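Local coordinates for putative NADPH:quinone oxidoreductase (PDB 3IUP), which binds NADPH and, as a putative member of the medium-chain quinone oxidoreductases, probably uses it to reduce quinone substrates, at residues Ser10-Ser15 with Gly86-Ser91; Leu18-Asp23 with Leu51-Ala56; Met58-Ala63 with Thr73-Glu78. One frame throughout, in Å; residues are numbered along the deposited sequence. Where two conformers were deposited one is given.

One antiparallel sheet, of strand order 61-65, 70-75, 17-26, 4-12, 90-93, carries all three contacts and illustrates how the two outermost strands of a sheet (within this chain) and one of its faces are contacted. Interactions 1 and 3 lie at those two outer strands, their centres about 14 Å apart. Interaction 2, whose centre is about 9 Å from that of interaction 1 and about 10 Å from that of interaction 3, seats the end of helix 46-53 on strand 17-26. Ser10 OG bonds Leu52 O (2.7 Å), joining interactions 1 and 2, and Leu18 N bonds Ala74 O (2.9 Å), joining 2 and 3. The Phe53 side chain is about 12 Å from bound NADPH.

Interaction 1 of 3, residues Ser10-Ser15 with Gly86-Ser91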
loop_
_atom_site.group_PDB
_atom_site.type_symbol
_atom_site.label_atom_id
_atom_site.label_comp_id
_atom_site.label_asym_id
_atom_site.label_seq_id
_atom_site.Cartn_x
_atom_site.Cartn_y
_atom_site.Cartn_z
ATOM N N SER A 10 27.156 7.927 17.930
ATOM C CA SER A 10 27.168 8.081 16.479
ATOM C C SER A 10 26.805 9.537 16.140
ATOM O O SER A 10 25.712 9.984 16.399
ATOM C CB SER A 10 26.159 7.148 15.837
ATOM O OG SER A 10 26.104 7.355 14.426
ATOM N N ARG A 11 27.724 10.253 15.514
ATOM C CA ARG A 11 27.501 11.662 15.208
ATOM C C ARG A 11 27.617 11.921 13.710
ATOM O O ARG A 11 28.678 11.739 13.115
ATOM C CB ARG A 11 28.511 12.507 15.980
ATOM C CG ARG A 11 28.100 13.937 16.114
ATOM C CD ARG A 11 28.805 14.687 17.233
ATOM N NE ARG A 11 28.476 16.070 17.007
ATOM C CZ ARG A 11 29.317 16.963 16.497
ATOM N NH1 ARG A 11 30.604 16.654 16.289
ATOM N NH2 ARG A 11 28.878 18.176 16.259
ATOM N N ILE A 12 26.514 12.337 13.094
ATOM C CA ILE A 12 26.597 12.827 11.690
ATOM C C ILE A 12 26.599 14.342 11.742
ATOM O O ILE A 12 25.649 14.973 12.230
ATOM C CB ILE A 12 25.488 12.290 10.777
ATOM C CG1 ILE A 12 25.629 10.777 10.683
ATOM C CG2 ILE A 12 25.586 13.000 9.357
ATOM C CD1 ILE A 12 24.591 10.142 9.943
ATOM N N LYS A 13 27.661 14.915 11.209
ATOM C CA LYS A 13 27.911 16.336 11.292
ATOM C C LYS A 13 27.450 17.042 10.023
ATOM O O LYS A 13 27.305 16.435 8.944
ATOM C CB LYS A 13 29.384 16.570 11.530
ATOM C CG LYS A 13 29.916 15.757 12.653
ATOM C CD LYS A 13 31.384 15.851 12.810
ATOM C CE LYS A 13 31.866 14.811 13.801
ATOM N NZ LYS A 13 33.308 14.975 14.059
ATOM N N SER A 14 27.219 18.340 10.157
ATOM C CA SER A 14 26.772 19.139 9.044
ATOM C C SER A 14 27.844 19.152 7.961
ATOM O O SER A 14 27.520 19.367 6.807
ATOM C CB SER A 14 26.420 20.556 9.526
ATOM O OG SER A 14 25.134 20.479 10.126
ATOM N N SER A 15 29.095 18.922 8.348
ATOM C CA SER A 15 30.214 18.760 7.407
ATOM C C SER A 15 30.114 17.547 6.453
ATOM O O SER A 15 30.918 17.457 5.511
ATOM C CB SER A 15 31.508 18.642 8.197
ATOM O OG SER A 15 31.600 17.412 8.895
ATOM N N GLY A 86 17.376 15.629 10.354
ATOM C CA GLY A 86 16.883 15.585 11.735
ATOM C C GLY A 86 17.941 15.282 12.814
ATOM O O GLY A 86 17.721 15.586 14.005
ATOM N N ARG A 87 19.080 14.707 12.421
ATOM C CA ARG A 87 20.097 14.299 13.391
ATOM C C ARG A 87 21.430 15.016 13.217
ATOM O O ARG A 87 22.415 14.663 13.863
ATOM C CB ARG A 87 20.315 12.779 13.370
ATOM C CG ARG A 87 20.840 12.216 12.065
ATOM C CD ARG A 87 21.127 10.750 12.204
ATOM N NE ARG A 87 22.289 10.512 13.048
ATOM C CZ ARG A 87 22.888 9.342 13.187
ATOM N NH1 ARG A 87 22.427 8.275 12.535
ATOM N NH2 ARG A 87 23.923 9.218 13.994
ATOM N N LEU A 88 21.481 16.000 12.329
ATOM C CA LEU A 88 22.748 16.675 12.049
ATOM C C LEU A 88 23.265 17.318 13.335
ATOM O O LEU A 88 22.517 18.020 14.043
ATOM C CB LEU A 88 22.642 17.700 10.914
ATOM C CG LEU A 88 22.337 17.138 9.508
ATOM C CD1 LEU A 88 22.170 18.253 8.473
ATOM C CD2 LEU A 88 23.413 16.102 9.100
ATOM N N ASP A 89 24.546 17.081 13.604
ATOM C CA ASP A 89 25.270 17.653 14.732
ATOM C C ASP A 89 24.769 17.137 16.085
ATOM O O ASP A 89 25.082 17.721 17.125
ATOM C CB ASP A 89 25.265 19.184 14.647
ATOM C CG ASP A 89 25.794 19.661 13.282
ATOM O OD1 ASP A 89 26.859 19.126 12.872
ATOM O OD2 ASP A 89 25.160 20.519 12.640
ATOM N N ALA A 90 24.010 16.055 16.060
ATOM C CA ALA A 90 23.533 15.418 17.302
ATOM C C ALA A 90 24.411 14.222 17.636
ATOM O O ALA A 90 24.716 13.389 16.768
ATOM C CB ALA A 90 22.058 14.973 17.170
ATOM N N SER A 91 24.790 14.085 18.899
ATOM C CA SER A 91 25.525 12.942 19.312
ATOM C C SER A 91 24.557 11.852 19.757
ATOM O O SER A 91 23.912 11.964 20.812
ATOM C CB SER A 91 26.507 13.325 20.410
ATOM O OG SER A 91 27.145 12.192 20.920
HETATM O O HOH W 1 23.966 12.561 14.370
#
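Arg87 and Ile12 cross obliquely, with the isoleucine methyl CD1 laid over the centre of the guanidinium, 3.7 Å above its plane. Two kinds of contact thus share one flat group: a hydrocarbon covers a face while polar atoms take the rim. At that rim Arg87 NH2 gives a hydrogen bond of 2.9 Å to Ser10 OG, only 12° out of the guanidinium plane, and a weaker, bent one to the carbonyl oxygen of the same serine. NH1 serves Leu51 O, and Ser10 OG in turn donates to Leu52 O, so the group is fixed against the end of helix 46-53 as well.

NE completes the rim through a water, which accepts from NE and from Ile12 N and donates to Arg87 O and Ala90 O. The water joins Ile12 N to Ala90 O, which are 4.2 Å apart. The chain enters the border strand 90-93 through a type II turn from Arg87 to Ala90, with Asp89 at the positive-phi position, and Asp89 N bonds Ile12 O at 2.7 Å. Leu88 CD2 packs on Ile12 CG2 at 3.8 Å.

On the solvent side the Asp89 carboxylate clasps Ser14 with both oxygens. CG stands anti to the carbonyl carbon (chi1 -54°), which turns the group back to the loop that follows strand 4-12: Asp89 OD1 takes Ser14 N at 2.8 Å, and Asp89 OD2 takes Ser14 OG in a very short bond, modelled at 2.5 Å, each oxygen on its syn side and with its partner tilted from the carboxylate plane.

Interaction 2 of 3, residues Leu18-Asp23 with Leu51-Ala56; sequences LELSLD and LLFGAA
Leu20 and Leu18 reach the edge of the Phe53 ring, near its plane, Leu20 CD1 lying 3.6 Å from Phe53 CE1 and Leu18 CD2 4.4 Å from Phe53 CD1. One face of the ring is taken by its own neighbour: Leu52 CG stands 3.8 Å above the plane, displaced toward the rim. Phe53 meets the strand edge-on, although its CB points away from it, and CG set anti to the carbonyl carbon (chi1 -57°) leaves the CD1-CE1 side turned to the leucines.

Leu20 is shared between two partners. Its side chain runs at about a right angle to both Phe53 and Leu52, one methyl to each: CD1 to the ring, CD2 to Leu52 CD1 at 3.8 Å. Leu20 CD2 also presses on the carbonyl oxygen of Leu52 at 3.1 Å, a tight approach at the last turn of the helix.

This is a helix end seated on a sheet: helix 46-53 of the GroES-like domain, as found in medium-chain dehydrogenases and reductases, lies against the face of strand 17-26 that carries Leu18 and Leu20. Glu19, between them, is turned the other way. Beyond the helix the chain swings round a type II' turn from Phe53 to Ala56, made at Gly54 with positive phi and closed by Ala56 N to Phe53 O. The turn brings Ala56 CB back to the strand, 3.8 Å from Leu18 CD2. Leu18 CD2 also lies 3.6 Å from Phe53 O. Ile357 and Tyr360 of helix 354-360 pack on the phenylalanine as well, and Met58 lies against it.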
loop_
_atom_site.group_PDB
_atom_site.type_symbol
_atom_site.label_atom_id
_atom_site.label_comp_id
_atom_site.label_asym_id
_atom_site.label_seq_id
_atom_site.Cartn_x
_atom_site.Cartn_y
_atom_site.Cartn_z
ATOM N N LEU A 18 30.364 11.278 9.229
ATOM C CA LEU A 18 29.976 10.408 10.337
ATOM C C LEU A 18 31.202 10.183 11.214
ATOM O O LEU A 18 32.241 9.854 10.712
ATOM C CB LEU A 18 29.468 9.058 9.804
ATOM C CG LEU A 18 29.270 7.970 10.869
ATOM C CD1 LEU A 18 28.115 8.309 11.806
ATOM C CD2 LEU A 18 29.069 6.570 10.289
ATOM N N GLU A 19 31.091 10.436 12.518
ATOM C CA GLU A 19 32.058 10.014 13.526
ATOM C C GLU A 19 31.407 9.068 14.559
ATOM O O GLU A 19 30.394 9.408 15.209
ATOM C CB GLU A 19 32.699 11.210 14.248
ATOM C CG GLU A 19 33.729 10.789 15.305
ATOM C CD GLU A 19 34.341 11.932 16.126
ATOM O OE1 GLU A 19 34.075 13.119 15.844
ATOM O OE2 GLU A 19 35.105 11.661 17.067
ATOM N N LEU A 20 32.027 7.903 14.724
ATOM C CA LEU A 20 31.659 6.901 15.695
ATOM C C LEU A 20 32.720 6.879 16.737
ATOM O O LEU A 20 33.916 6.844 16.417
ATOM C CB LEU A 20 31.584 5.487 15.063
ATOM C CG LEU A 20 30.544 5.336 13.985
ATOM C CD1 LEU A 20 30.583 3.933 13.343
ATOM C CD2 LEU A 20 29.169 5.580 14.565
ATOM N N SER A 21 32.311 6.854 18.006
ATOM C CA SER A 21 33.250 6.914 19.117
ATOM C C SER A 21 32.654 6.294 20.365
ATOM O O SER A 21 31.466 6.025 20.400
ATOM C CB SER A 21 33.675 8.386 19.404
ATOM O OG SER A 21 32.565 9.129 19.849
ATOM N N LEU A 22 33.514 6.013 21.334
ATOM C CA LEU A 22 33.116 5.661 22.666
ATOM C C LEU A 22 33.264 6.902 23.552
ATOM O O LEU A 22 34.379 7.401 23.730
ATOM C CB LEU A 22 33.971 4.509 23.207
ATOM C CG LEU A 22 33.963 3.193 22.434
ATOM C CD1 LEU A 22 34.701 2.144 23.277
ATOM C CD2 LEU A 22 32.521 2.695 22.044
ATOM N N ASP A 23 32.161 7.406 24.089
ATOM C CA ASP A 23 32.186 8.588 24.926
ATOM C C ASP A 23 32.264 8.146 26.386
ATOM O O ASP A 23 31.732 7.094 26.789
ATOM C CB ASP A 23 30.920 9.448 24.729
ATOM C CG ASP A 23 31.016 10.444 23.554
ATOM O OD1 ASP A 23 31.750 10.182 22.577
ATOM O OD2 ASP A 23 30.316 11.525 23.633
ATOM N N LEU A 51 20.895 3.336 12.563
ATOM C CA LEU A 51 21.242 4.506 13.392
ATOM C C LEU A 51 22.740 4.649 13.550
ATOM O O LEU A 51 23.304 5.750 13.464
ATOM C CB LEU A 51 20.550 4.386 14.748
ATOM C CG LEU A 51 20.757 5.574 15.671
ATOM C CD1 LEU A 51 20.206 6.886 15.031
ATOM C CD2 LEU A 51 20.097 5.250 17.037
ATOM N N LEU A 52 23.412 3.530 13.730
ATOM C CA LEU A 52 24.838 3.523 13.945
ATOM C C LEU A 52 25.616 4.204 12.796
ATOM O O LEU A 52 26.489 5.048 13.021
ATOM C CB LEU A 52 25.290 2.082 14.154
ATOM C CG LEU A 52 26.748 1.797 14.460
ATOM C CD1 LEU A 52 27.205 2.523 15.783
ATOM C CD2 LEU A 52 26.917 0.233 14.539
ATOM N N PHE A 53 25.279 3.839 11.570
ATOM C CA PHE A 53 26.024 4.306 10.404
ATOM C C PHE A 53 25.289 5.373 9.633
ATOM O O PHE A 53 25.864 5.996 8.755
ATOM C CB PHE A 53 26.330 3.122 9.468
ATOM C CG PHE A 53 27.089 2.022 10.135
ATOM C CD1 PHE A 53 28.258 2.290 10.791
ATOM C CD2 PHE A 53 26.645 0.685 10.052
ATOM C CE1 PHE A 53 28.973 1.285 11.417
ATOM C CE2 PHE A 53 27.365 -0.330 10.672
ATOM C CZ PHE A 53 28.520 -0.030 11.338
ATOM N N GLY A 54 24.012 5.539 9.907
ATOM C CA GLY A 54 23.206 6.500 9.161
ATOM C C GLY A 54 23.258 6.215 7.664
ATOM O O GLY A 54 23.376 5.062 7.230
ATOM N N ALA A 55 23.204 7.280 6.873
ATOM C CA ALA A 55 23.345 7.182 5.414
ATOM C C ALA A 55 24.793 7.231 4.996
ATOM O O ALA A 55 25.074 7.521 3.827
ATOM C CB ALA A 55 22.547 8.324 4.738
ATOM N N ALA A 56 25.746 6.956 5.896
ATOM C CA ALA A 56 27.146 7.002 5.523
ATOM C C ALA A 56 27.429 5.919 4.478
ATOM O O ALA A 56 26.825 4.835 4.484
ATOM C CB ALA A 56 28.067 6.814 6.673
#

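Interaction 3 of 3, residues Met58-Ala63 with Thr73-Glu78; sequences MSTAKA and TARVPE
Ala61 and Ala74 make the close-packed part of this contact, their two methyls (CB to CB) 3.9 Å apart. The backbones run close here, consistent with two small side chains: Ala61 CA approaches Thr73 O at 3.2 Å, a CA-H...O contact on an oxygen that also receives Lys62 N at 2.7 Å. The return bond of that pair runs from Thr73 N to Lys62 O at 2.9 Å. Selenomethionine Met58 closes the same side: its chain, bent at chi2 and chi3, doubles back so that Met58 SE touches Ala74 CB at 4.0 Å, while Leu18 and Val72 pack on it from the sheet.

Thr60 supplies the straightest bond. Its hydroxyl sits between the backbone N and the carbonyl carbon (chi1 79°) and faces Arg75 N, which donates to Thr60 OG1 at 2.8 Å with an angle of 172°. OG1 is bonded to Asp57 O too, so one hydroxyl ties the corner of the chain to the neighbouring strand. The corner itself is a type I turn from Met58 to Ala61.

Toward solvent the contact loosens. Lys62 and Thr73 lie side by side and point the same way; the side chains meet at Lys62 CG and Thr73 OG1, 4.0 Å apart, and the rest of the lysine leads off. A water takes up the polar atoms here, donating to Lys62 O and bonded to Thr73 OG1. The Arg75 chain likewise turns away from the segment 58-63, and its NH2 bonds Ser15 O. The hydrogen-bonded antiparallel pair of Lys62 and Thr73 lies in the beta hairpin of strands 61-65 and 70-75, which follow each other directly in sequence and form one border of the five-stranded antiparallel sheet within this chain.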
loop_
_atom_site.group_PDB
_atom_site.type_symbol
_atom_site.label_atom_id
_atom_site.label_comp_id
_atom_site.label_asym_id
_atom_site.label_seq_id
_atom_site.Cartn_x
_atom_site.Cartn_y
_atom_site.Cartn_z
HETATM N N MSE A 58 29.795 3.408 3.819
HETATM C CA MSE A 58 30.794 2.796 4.737
HETATM C C MSE A 58 32.009 2.291 3.966
HETATM O O MSE A 58 33.099 2.031 4.549
HETATM C CB MSE A 58 30.159 1.661 5.589
HETATM C CG MSE A 58 29.320 2.121 6.829
HETATM SE SE MSE A 58 30.081 3.567 7.866
HETATM C CE MSE A 58 31.515 3.006 8.913
ATOM N N SER A 59 31.853 2.240 2.630
ATOM C CA SER A 59 32.967 1.932 1.760
ATOM C C SER A 59 34.003 3.039 1.847
ATOM O O SER A 59 35.105 2.846 1.396
ATOM C CB SER A 59 32.491 1.713 0.308
ATOM O OG SER A 59 32.386 2.932 -0.428
ATOM N N THR A 60 33.635 4.198 2.424
ATOM C CA THR A 60 34.561 5.324 2.667
ATOM C C THR A 60 35.011 5.442 4.139
ATOM O O THR A 60 35.530 6.477 4.524
ATOM C CB THR A 60 33.901 6.720 2.327
ATOM O OG1 THR A 60 33.007 7.152 3.413
ATOM C CG2 THR A 60 33.140 6.657 0.959
ATOM N N ALA A 61 34.726 4.434 4.963
ATOM C CA ALA A 61 35.006 4.517 6.421
ATOM C C ALA A 61 36.486 4.383 6.678
ATOM O O ALA A 61 37.183 3.764 5.903
ATOM C CB ALA A 61 34.219 3.451 7.195
ATOM N N LYS A 62 36.960 5.010 7.751
ATOM C CA LYS A 62 38.366 5.087 8.115
ATOM C C LYS A 62 38.525 5.009 9.612
ATOM O O LYS A 62 37.722 5.590 10.368
ATOM C CB LYS A 62 38.977 6.414 7.661
ATOM C CG LYS A 62 39.952 7.009 8.650
ATOM C CD LYS A 62 41.004 7.873 8.038
ATOM C CE LYS A 62 41.944 8.433 9.124
ATOM N NZ LYS A 62 41.684 9.870 9.516
ATOM N N ALA A 63 39.594 4.352 10.046
ATOM C CA ALA A 63 39.832 4.075 11.460
ATOM C C ALA A 63 40.804 5.045 12.000
ATOM O O ALA A 63 41.730 5.463 11.306
ATOM C CB ALA A 63 40.356 2.658 11.647
ATOM N N THR A 73 35.479 7.323 11.124
ATOM C CA THR A 73 34.867 8.386 10.318
ATOM C C THR A 73 34.579 7.940 8.888
ATOM O O THR A 73 35.240 7.062 8.367
ATOM C CB THR A 73 35.705 9.675 10.381
ATOM O OG1 THR A 73 37.032 9.421 9.923
ATOM C CG2 THR A 73 35.843 10.139 11.806
ATOM N N ALA A 74 33.525 8.476 8.291
ATOM C CA ALA A 74 33.098 8.078 6.937
ATOM C C ALA A 74 32.328 9.268 6.365
ATOM O O ALA A 74 31.960 10.193 7.129
ATOM C CB ALA A 74 32.217 6.825 6.989
ATOM N N ARG A 75 32.038 9.249 5.060
ATOM C CA ARG A 75 31.341 10.346 4.419
ATOM C C ARG A 75 29.914 9.972 4.108
ATOM O O ARG A 75 29.619 8.825 3.718
ATOM C CB ARG A 75 32.069 10.714 3.106
ATOM C CG ARG A 75 33.544 10.920 3.269
ATOM C CD ARG A 75 33.804 12.119 4.146
ATOM N NE ARG A 75 33.018 13.271 3.689
ATOM C CZ ARG A 75 33.047 14.457 4.283
ATOM N NH1 ARG A 75 33.825 14.661 5.336
ATOM N NH2 ARG A 75 32.288 15.428 3.820
ATOM N N VAL A 76 29.014 10.918 4.317
ATOM C CA VAL A 76 27.644 10.801 3.896
ATOM C C VAL A 76 27.563 11.519 2.538
ATOM O O VAL A 76 28.068 12.615 2.411
ATOM C CB VAL A 76 26.695 11.443 4.905
ATOM C CG1 VAL A 76 25.211 11.322 4.443
ATOM C CG2 VAL A 76 26.928 10.807 6.293
ATOM N N PRO A 77 26.951 10.890 1.527
ATOM C CA PRO A 77 26.856 11.599 0.258
ATOM C C PRO A 77 25.811 12.726 0.262
ATOM O O PRO A 77 24.734 12.556 0.862
ATOM C CB PRO A 77 26.445 10.493 -0.729
ATOM C CG PRO A 77 25.870 9.380 0.070
ATOM C CD PRO A 77 26.300 9.573 1.507
ATOM N N GLU A 78 26.070 13.809 -0.498
ATOM C CA GLU A 78 25.225 15.032 -0.430
ATOM C C GLU A 78 23.757 14.677 -0.633
ATOM O O GLU A 78 22.850 15.224 0.022
ATOM C CB GLU A 78 25.666 16.076 -1.480
HETATM O O HOH W 2 38.584 8.012 11.622
#